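PDB 5XSW: chitinase from Thermococcus chitonophagus, which probably hydrolyses chitin as an endochitinase, the chain holding the C-terminal part of a longer protein and here carrying bound N-acetylglucosamine sugars. Local coordinates for residues Val361-Lys364 / Met368-Phe371; Ile331-Tyr336 / Gly372-Thr377; Asp324-Thr329 / Ile381-Asp386. All coordinates share one frame; numbering follows the deposited sequence.

How the interactions relate
Downstream of its beta-rich N-terminal part, the chain reaches Asp324-Thr329 at the start of helix 327-338, then Ile331-Tyr336 on the same helix. Helix 362-365 follows at Val361-Lys364, and three residues later Met368-Phe371 returns to it, closing the short turn of interaction 1. Gly372-Thr377 then meets Ile331-Tyr336, closing the 35-residue loop of interaction 2, and Ile381-Asp386 meets Asp324-Thr329, closing the 51-residue loop of interaction 3. The loops nest, 1 within 2 within 3, and none cross. Interactions 2 and 3 tie helix 327-338 and the turn before it to helix 374-386; interaction 1 is joined to them by hydrogen bonds, Val375 N to Glu369 O and Leu362 N to Asp324 OD2.

Interaction 1: Val361-Lys364 / Met368-Phe371; sequences VLWK and MEGF. With NAG (2-acetamido-2-deoxy-beta-D-glucopyranose), chain C.
Trp363 O takes the amide of Met368 at 3.0 Å, the N-H pointing almost straight at it (165°) and reaching a lone pair in the carbonyl plane. The bond returns the chain onto the end of helix 362-365, a short helix with Val361 at its N-cap, and starts the link that runs into helix 374-386. Beside the bond the roots of the two side chains touch, Trp363 CB 4.2 Å from Met368 CB. Met368 SD lies 4.2 Å from Leu362 CG, the two side chains slanting past each other. Trp363 is turned with CG between its backbone N and carbonyl carbon (chi1 69°), and from there its indole runs alongside Glu369, both pointing the same way. The far corner of the indole carries this meeting: CZ3 is 3.7 Å from Glu369 CD, with the carboxylate inclined 53° to the ring. Lys364 covers one indole face, its CG sitting 3.5 Å above the plane over the centre. Further along, Phe371 belongs to the glycan pocket. Its ring stacks on Phe371 of the second subunit, so sugar site and subunit boundary share this residue; Arg338 of the second subunit is also hydrogen-bonded to the same N-acetylglucosamine. That sugar donates its O6 hydroxyl to the backbone of the loop, NAG O6 lying 2.8 Å from Phe371 O.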
loop_
_atom_site.group_PDB
_atom_site.type_symbol
_atom_site.label_atom_id
_atom_site.label_comp_id
_atom_site.label_asym_id
_atom_site.label_seq_id
_atom_site.Cartn_x
_atom_site.Cartn_y
_atom_site.Cartn_z
ATOM N N VAL A 361 21.628 19.124 -13.988
ATOM C CA VAL A 361 21.444 18.050 -12.991
ATOM C C VAL A 361 20.050 18.250 -12.407
ATOM O O VAL A 361 19.856 19.085 -11.529
ATOM C CB VAL A 361 22.482 18.107 -11.916
ATOM C CG1 VAL A 361 22.425 16.865 -11.004
ATOM C CG2 VAL A 361 23.885 18.231 -12.558
ATOM N N LEU A 362 19.092 17.474 -12.897
ATOM C CA LEU A 362 17.691 17.596 -12.472
ATOM C C LEU A 362 17.544 17.542 -10.933
ATOM O O LEU A 362 16.886 18.405 -10.347
ATOM C CB LEU A 362 16.861 16.514 -13.162
ATOM C CG LEU A 362 15.358 16.603 -12.911
ATOM C CD1 LEU A 362 14.698 17.788 -13.710
ATOM C CD2 LEU A 362 14.691 15.283 -13.250
ATOM N N TRP A 363 18.216 16.608 -10.261
ATOM C CA TRP A 363 17.890 16.404 -8.857
ATOM C C TRP A 363 18.343 17.591 -8.015
ATOM O O TRP A 363 17.757 17.872 -6.995
ATOM C CB TRP A 363 18.486 15.100 -8.303
ATOM C CG TRP A 363 19.961 15.033 -8.154
ATOM C CD1 TRP A 363 20.875 14.524 -9.069
ATOM C CD2 TRP A 363 20.710 15.418 -7.008
ATOM N NE1 TRP A 363 22.152 14.642 -8.554
ATOM C CE2 TRP A 363 22.068 15.146 -7.281
ATOM C CE3 TRP A 363 20.367 15.982 -5.777
ATOM C CZ2 TRP A 363 23.073 15.425 -6.374
ATOM C CZ3 TRP A 363 21.377 16.231 -4.863
ATOM C CH2 TRP A 363 22.707 15.956 -5.170
ATOM N N LYS A 364 19.374 18.302 -8.453
ATOM C CA LYS A 364 19.834 19.480 -7.708
ATOM C C LYS A 364 18.927 20.673 -7.919
ATOM O O LYS A 364 18.685 21.451 -7.003
ATOM C CB LYS A 364 21.268 19.830 -8.109
ATOM C CG LYS A 364 22.282 18.851 -7.532
ATOM C CD LYS A 364 23.688 19.361 -7.862
ATOM C CE LYS A 364 24.737 18.282 -7.625
ATOM N NZ LYS A 364 26.107 18.732 -8.041
ATOM N N MET A 368 15.507 16.949 -5.291
ATOM C CA MET A 368 15.034 15.569 -5.298
ATOM C C MET A 368 16.114 14.617 -4.809
ATOM O O MET A 368 16.342 13.569 -5.380
ATOM C CB MET A 368 14.564 15.130 -6.678
ATOM C CG MET A 368 13.819 16.158 -7.469
ATOM S SD MET A 368 13.803 15.624 -9.175
ATOM C CE MET A 368 13.368 13.913 -9.008
ATOM N N GLU A 369 16.815 15.019 -3.770
ATOM C CA GLU A 369 17.827 14.166 -3.196
ATOM C C GLU A 369 17.250 12.869 -2.635
ATOM O O GLU A 369 17.894 11.833 -2.667
ATOM C CB GLU A 369 18.624 14.900 -2.131
ATOM C CG GLU A 369 19.895 14.168 -1.775
ATOM C CD GLU A 369 20.999 15.084 -1.316
ATOM O OE1 GLU A 369 20.720 16.267 -1.075
ATOM O OE2 GLU A 369 22.136 14.606 -1.192
ATOM N N GLY A 370 16.051 12.949 -2.079
ATOM C CA GLY A 370 15.560 11.920 -1.174
ATOM C C GLY A 370 16.260 11.906 0.193
ATOM O O GLY A 370 17.146 12.696 0.439
ATOM N N PHE A 371 15.905 10.976 1.074
ATOM C CA PHE A 371 16.618 10.884 2.368
ATOM C C PHE A 371 17.984 10.238 2.262
ATOM O O PHE A 371 18.134 9.258 1.536
ATOM C CB PHE A 371 15.782 10.083 3.381
ATOM C CG PHE A 371 14.500 10.791 3.802
ATOM C CD1 PHE A 371 14.560 12.035 4.407
ATOM C CD2 PHE A 371 13.262 10.224 3.571
ATOM C CE1 PHE A 371 13.395 12.710 4.788
ATOM C CE2 PHE A 371 12.095 10.888 3.945
ATOM C CZ PHE A 371 12.173 12.131 4.555
HETATM C C1 NAG C . 18.483 3.411 4.834
HETATM C C2 NAG C . 17.299 2.698 5.366
HETATM C C3 NAG C . 16.155 2.704 4.366
HETATM C C4 NAG C . 15.832 4.080 3.864
HETATM C C5 NAG C . 17.061 4.683 3.317
HETATM C C6 NAG C . 16.749 6.092 2.889
HETATM C C7 NAG C . 17.451 0.732 6.955
HETATM C C8 NAG C . 17.857 -0.747 7.192
HETATM N N2 NAG C . 17.687 1.310 5.693
HETATM O O3 NAG C . 14.952 2.120 4.909
HETATM O O4 NAG C . 14.934 4.015 2.735
HETATM O O5 NAG C . 18.118 4.749 4.338
HETATM O O6 NAG C . 18.026 6.588 2.507
HETATM O O7 NAG C . 16.904 1.433 7.814
#

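Interaction 2: Ile331-Tyr336 / Gly372-Thr377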
loop_
_atom_site.group_PDB
_atom_site.type_symbol
_atom_site.label_atom_id
_atom_site.label_comp_id
_atom_site.label_asym_id
_atom_site.label_seq_id
_atom_site.Cartn_x
_atom_site.Cartn_y
_atom_site.Cartn_z
ATOM N N ILE A 331 14.306 10.622 -11.378
ATOM C CA ILE A 331 12.869 10.726 -11.080
ATOM C C ILE A 331 12.372 9.395 -10.505
ATOM O O ILE A 331 11.693 9.332 -9.463
ATOM C CB ILE A 331 12.080 11.065 -12.319
ATOM C CG1 ILE A 331 12.408 12.507 -12.755
ATOM C CG2 ILE A 331 10.555 10.947 -12.062
ATOM C CD1 ILE A 331 11.825 12.907 -14.104
ATOM N N ILE A 332 12.714 8.323 -11.187
ATOM C CA ILE A 332 12.261 7.008 -10.743
ATOM C C ILE A 332 12.883 6.650 -9.358
ATOM O O ILE A 332 12.171 6.146 -8.493
ATOM C CB ILE A 332 12.612 5.890 -11.779
ATOM C CG1 ILE A 332 11.813 6.022 -13.089
ATOM C CG2 ILE A 332 12.346 4.467 -11.215
ATOM C CD1 ILE A 332 10.297 6.189 -12.926
ATOM N N ASP A 333 14.180 6.884 -9.162
ATOM C CA ASP A 333 14.775 6.618 -7.855
ATOM C C ASP A 333 14.174 7.531 -6.760
ATOM O O ASP A 333 13.927 7.107 -5.643
ATOM C CB ASP A 333 16.270 6.843 -7.864
ATOM C CG ASP A 333 16.888 6.464 -6.558
ATOM O OD1 ASP A 333 16.916 5.251 -6.287
ATOM O OD2 ASP A 333 17.267 7.345 -5.736
ATOM N N PHE A 334 13.993 8.804 -7.067
ATOM C CA PHE A 334 13.351 9.690 -6.084
ATOM C C PHE A 334 11.954 9.180 -5.663
ATOM O O PHE A 334 11.616 9.172 -4.487
ATOM C CB PHE A 334 13.278 11.137 -6.655
ATOM C CG PHE A 334 12.570 12.122 -5.740
ATOM C CD1 PHE A 334 13.199 12.587 -4.580
ATOM C CD2 PHE A 334 11.301 12.531 -6.036
ATOM C CE1 PHE A 334 12.546 13.505 -3.743
ATOM C CE2 PHE A 334 10.644 13.464 -5.245
ATOM C CZ PHE A 334 11.260 13.949 -4.082
ATOM N N GLY A 335 11.154 8.750 -6.631
ATOM C CA GLY A 335 9.813 8.238 -6.423
ATOM C C GLY A 335 9.865 6.938 -5.592
ATOM O O GLY A 335 8.917 6.570 -4.870
ATOM N N TYR A 336 10.946 6.201 -5.747
ATOM C CA TYR A 336 11.078 4.918 -5.008
ATOM C C TYR A 336 11.256 5.216 -3.548
ATOM O O TYR A 336 10.622 4.581 -2.680
ATOM C CB TYR A 336 12.272 4.112 -5.493
ATOM C CG TYR A 336 12.358 2.744 -4.783
ATOM C CD1 TYR A 336 11.672 1.652 -5.277
ATOM C CD2 TYR A 336 13.154 2.591 -3.662
ATOM C CE1 TYR A 336 11.765 0.386 -4.668
ATOM C CE2 TYR A 336 13.257 1.349 -3.013
ATOM C CZ TYR A 336 12.550 0.268 -3.515
ATOM O OH TYR A 336 12.658 -0.954 -2.888
ATOM N N GLY A 372 18.963 10.767 3.001
ATOM C CA GLY A 372 20.273 10.123 3.111
ATOM C C GLY A 372 21.022 10.138 1.787
ATOM O O GLY A 372 21.758 9.201 1.471
ATOM N N GLY A 373 20.818 11.175 0.974
ATOM C CA GLY A 373 21.544 11.290 -0.301
ATOM C C GLY A 373 21.182 10.148 -1.253
ATOM O O GLY A 373 22.007 9.738 -2.089
ATOM N N HIS A 374 19.922 9.705 -1.179
ATOM C CA HIS A 374 19.469 8.509 -1.888
ATOM C C HIS A 374 19.726 8.612 -3.405
ATOM O O HIS A 374 20.337 7.724 -3.995
ATOM C CB HIS A 374 17.955 8.277 -1.637
ATOM C CG HIS A 374 17.485 6.896 -1.980
ATOM N ND1 HIS A 374 17.306 6.476 -3.290
ATOM C CD2 HIS A 374 17.111 5.853 -1.191
ATOM C CE1 HIS A 374 16.812 5.247 -3.296
ATOM N NE2 HIS A 374 16.702 4.834 -2.034
ATOM N N VAL A 375 19.240 9.682 -4.037
ATOM C CA VAL A 375 19.337 9.811 -5.504
ATOM C C VAL A 375 20.814 9.920 -5.998
ATOM O O VAL A 375 21.233 9.119 -6.834
ATOM C CB VAL A 375 18.480 11.011 -6.045
ATOM C CG1 VAL A 375 18.778 11.305 -7.563
ATOM C CG2 VAL A 375 17.012 10.653 -5.890
ATOM N N PRO A 376 21.603 10.869 -5.472
ATOM C CA PRO A 376 22.990 10.901 -5.963
ATOM C C PRO A 376 23.773 9.597 -5.658
ATOM O O PRO A 376 24.631 9.214 -6.430
ATOM C CB PRO A 376 23.631 12.085 -5.191
ATOM C CG PRO A 376 22.735 12.287 -3.948
ATOM C CD PRO A 376 21.332 11.963 -4.497
ATOM N N THR A 377 23.521 8.955 -4.535
ATOM C CA THR A 377 24.215 7.686 -4.251
ATOM C C THR A 377 23.881 6.620 -5.297
ATOM O O THR A 377 24.776 5.976 -5.844
ATOM C CB THR A 377 23.841 7.141 -2.843
ATOM O OG1 THR A 377 24.187 8.118 -1.842
ATOM C CG2 THR A 377 24.582 5.803 -2.508
#
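Asp333 and His374 bury their polar ends against each other in a short histidine-carboxylate hydrogen bond, His374 ND1 to Asp333 OD2 at 2.6 Å. The carboxylate oxygen is met on its syn side and lies close to the imidazole plane, at the ring's edge, though the N-H is bent to 149°. Carboxylate and ring are turned 29° apart, and Asp333 OD1 lies 3.0 Å from His374 CE1. With CG anti to the backbone N in both residues, each side chain reaches across to the other helix. With ND1 on Asp333 and NE2 hydrogen-bonded to Glu213 OE1, the ring is held at both nitrogens, which should fix its rotation; His374 and Glu213 both line the glycan pocket, and Asp333 stands behind them as a second-shell residue. Val375 adjoins with one methyl: CG2 lies 3.3 Å from Asp333 OD2 and 3.8 Å from Phe334 CB, near the plane of the phenyl ring at its edge. Gly373 at the N-cap accepts from both Thr377 N and Thr377 OG1, which secures the first turn of helix 374-386. Helix 327-338 packs against helix 374-386 through Asp333 and Phe334 and against helix 288-311 through Ile332 and Tyr336, while Leu209 of helix 203-214 touches Asp333, Tyr336 and His374.

Interaction 3: Asp324-Thr329 / Ile381-Asp386; sequences DPWAET and ITATMD
Trp326 drives the benzene end of its indole into helix 374-386, where Thr382, Ala383 and Asp386 receive it over about one helical turn. Thr382 comes at the edge, whereas Ala383 and Asp386 come obliquely. The methyl CG2 of Thr382 lies in the indole plane, 4.0 Å from Trp326 CZ3, while the two side chains run at a slant to each other. Ala383 makes the tightest touch, its CB 3.5 Å from Trp326 CZ2, and its backbone N stands 3.7 Å from Trp326 CH2. Asp386 arrives from the direction opposite to the tryptophan; its carboxylate is turned only 17° from the indole plane, and OD2 sits 3.8 Å from Trp326 CH2 without a hydrogen bond. Trp326 is the N-cap residue of helix 327-338 and the third residue of a type I beta turn from Asp324 to Ala327, and the contact therefore joins the start of one helix of the helical domain to the last turns of another. The turn is closed by Ala327 N on Asp324 O at 3.1 Å. An Asx turn reinforces it: Trp326 N donates to Asp324 OD1 at 2.8 Å, at an N-H angle of 157°, from above the carboxylate plane. At chi1 -77° CG of Trp326 is anti to the carbonyl carbon, and the indole extends to the partner helix, where Ile379 also packs on it. The polar ends of its neighbours are engaged elsewhere. Thr382 OG1 bonds to Val378 O within its own helix, and Asp386 OD1 receives both Asn202 ND2 and Asn204 ND2. Asp324 OD2, the other oxygen of the Asx turn, takes the backbone amide of Leu362.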
loop_
_atom_site.group_PDB
_atom_site.type_symbol
_atom_site.label_atom_id
_atom_site.label_comp_id
_atom_site.label_asym_id
_atom_site.label_seq_id
_atom_site.Cartn_x
_atom_site.Cartn_y
_atom_site.Cartn_z
ATOM N N ASP A 324 19.681 16.647 -18.752
ATOM C CA ASP A 324 20.362 15.724 -17.825
ATOM C C ASP A 324 20.117 14.298 -18.363
ATOM O O ASP A 324 18.966 13.818 -18.454
ATOM C CB ASP A 324 19.814 15.907 -16.381
ATOM C CG ASP A 324 20.451 14.958 -15.361
ATOM O OD1 ASP A 324 21.190 14.021 -15.727
ATOM O OD2 ASP A 324 20.226 15.184 -14.162
ATOM N N PRO A 325 21.178 13.632 -18.802
ATOM C CA PRO A 325 20.941 12.319 -19.387
ATOM C C PRO A 325 20.473 11.249 -18.321
ATOM O O PRO A 325 19.988 10.189 -18.677
ATOM C CB PRO A 325 22.317 11.962 -19.977
ATOM C CG PRO A 325 23.278 12.646 -19.084
ATOM C CD PRO A 325 22.609 13.970 -18.730
ATOM N N TRP A 326 20.589 11.567 -17.044
ATOM C CA TRP A 326 20.177 10.624 -15.985
ATOM C C TRP A 326 18.809 11.057 -15.408
ATOM O O TRP A 326 18.367 10.520 -14.376
ATOM C CB TRP A 326 21.255 10.568 -14.904
ATOM C CG TRP A 326 22.463 9.757 -15.263
ATOM C CD1 TRP A 326 23.563 10.176 -15.976
ATOM C CD2 TRP A 326 22.702 8.381 -14.936
ATOM N NE1 TRP A 326 24.459 9.135 -16.115
ATOM C CE2 TRP A 326 23.963 8.029 -15.482
ATOM C CE3 TRP A 326 21.969 7.414 -14.248
ATOM C CZ2 TRP A 326 24.507 6.745 -15.356
ATOM C CZ3 TRP A 326 22.515 6.147 -14.113
ATOM C CH2 TRP A 326 23.764 5.820 -14.670
ATOM N N ALA A 327 18.144 12.019 -16.075
ATOM C CA ALA A 327 16.888 12.560 -15.567
ATOM C C ALA A 327 15.830 11.469 -15.226
ATOM O O ALA A 327 15.284 11.508 -14.142
ATOM C CB ALA A 327 16.275 13.544 -16.555
ATOM N N GLU A 328 15.536 10.541 -16.140
ATOM C CA GLU A 328 14.535 9.538 -15.893
ATOM C C GLU A 328 14.884 8.706 -14.623
ATOM O O GLU A 328 14.031 8.444 -13.734
ATOM C CB GLU A 328 14.382 8.610 -17.094
ATOM C CG GLU A 328 13.386 7.459 -16.789
ATOM C CD GLU A 328 13.118 6.537 -17.971
ATOM O OE1 GLU A 328 14.099 6.198 -18.691
ATOM O OE2 GLU A 328 11.965 6.116 -18.137
ATOM N N THR A 329 16.129 8.280 -14.571
ATOM C CA THR A 329 16.626 7.441 -13.453
ATOM C C THR A 329 16.522 8.216 -12.127
ATOM O O THR A 329 16.172 7.650 -11.091
ATOM C CB THR A 329 18.087 6.959 -13.716
ATOM O OG1 THR A 329 18.073 6.125 -14.903
ATOM C CG2 THR A 329 18.588 6.123 -12.518
ATOM N N ILE A 381 26.497 5.113 -8.076
ATOM C CA ILE A 381 26.920 3.697 -8.063
ATOM C C ILE A 381 26.515 2.989 -9.365
ATOM O O ILE A 381 27.301 2.191 -9.918
ATOM C CB ILE A 381 26.344 2.945 -6.804
ATOM C CG1 ILE A 381 27.009 3.506 -5.548
ATOM C CG2 ILE A 381 26.589 1.419 -6.884
ATOM C CD1 ILE A 381 26.477 2.879 -4.202
ATOM N N THR A 382 25.311 3.254 -9.861
ATOM C CA THR A 382 24.891 2.656 -11.128
ATOM C C THR A 382 25.896 3.045 -12.242
ATOM O O THR A 382 26.312 2.179 -13.039
ATOM C CB THR A 382 23.457 3.122 -11.528
ATOM O OG1 THR A 382 22.557 2.822 -10.452
ATOM C CG2 THR A 382 22.914 2.439 -12.803
ATOM N N ALA A 383 26.231 4.339 -12.319
ATOM C CA ALA A 383 27.178 4.826 -13.344
ATOM C C ALA A 383 28.549 4.131 -13.179
ATOM O O ALA A 383 29.134 3.673 -14.145
ATOM C CB ALA A 383 27.337 6.371 -13.256
ATOM N N THR A 384 29.061 4.060 -11.960
ATOM C CA THR A 384 30.358 3.387 -11.701
ATOM C C THR A 384 30.354 1.909 -12.075
ATOM O O THR A 384 31.305 1.416 -12.672
ATOM C CB THR A 384 30.762 3.552 -10.218
ATOM O OG1 THR A 384 30.761 4.965 -9.929
ATOM C CG2 THR A 384 32.172 2.985 -9.920
ATOM N N MET A 385 29.288 1.195 -11.721
ATOM C CA MET A 385 29.158 -0.204 -12.104
ATOM C C MET A 385 29.086 -0.358 -13.622
ATOM O O MET A 385 29.690 -1.267 -14.191
ATOM C CB MET A 385 27.895 -0.807 -11.457
ATOM C CG MET A 385 28.053 -0.950 -9.938
ATOM S SD MET A 385 26.565 -1.660 -9.244
ATOM C CE MET A 385 26.835 -3.426 -9.577
ATOM N N ASP A 386 28.317 0.510 -14.258
ATOM C CA ASP A 386 28.163 0.492 -15.733
ATOM C C ASP A 386 29.536 0.597 -16.454
ATOM O O ASP A 386 29.690 0.080 -17.555
ATOM C CB ASP A 386 27.349 1.669 -16.233
ATOM C CG ASP A 386 25.832 1.593 -15.920
ATOM O OD1 ASP A 386 25.274 0.506 -15.591
ATOM O OD2 ASP A 386 25.195 2.659 -16.108
#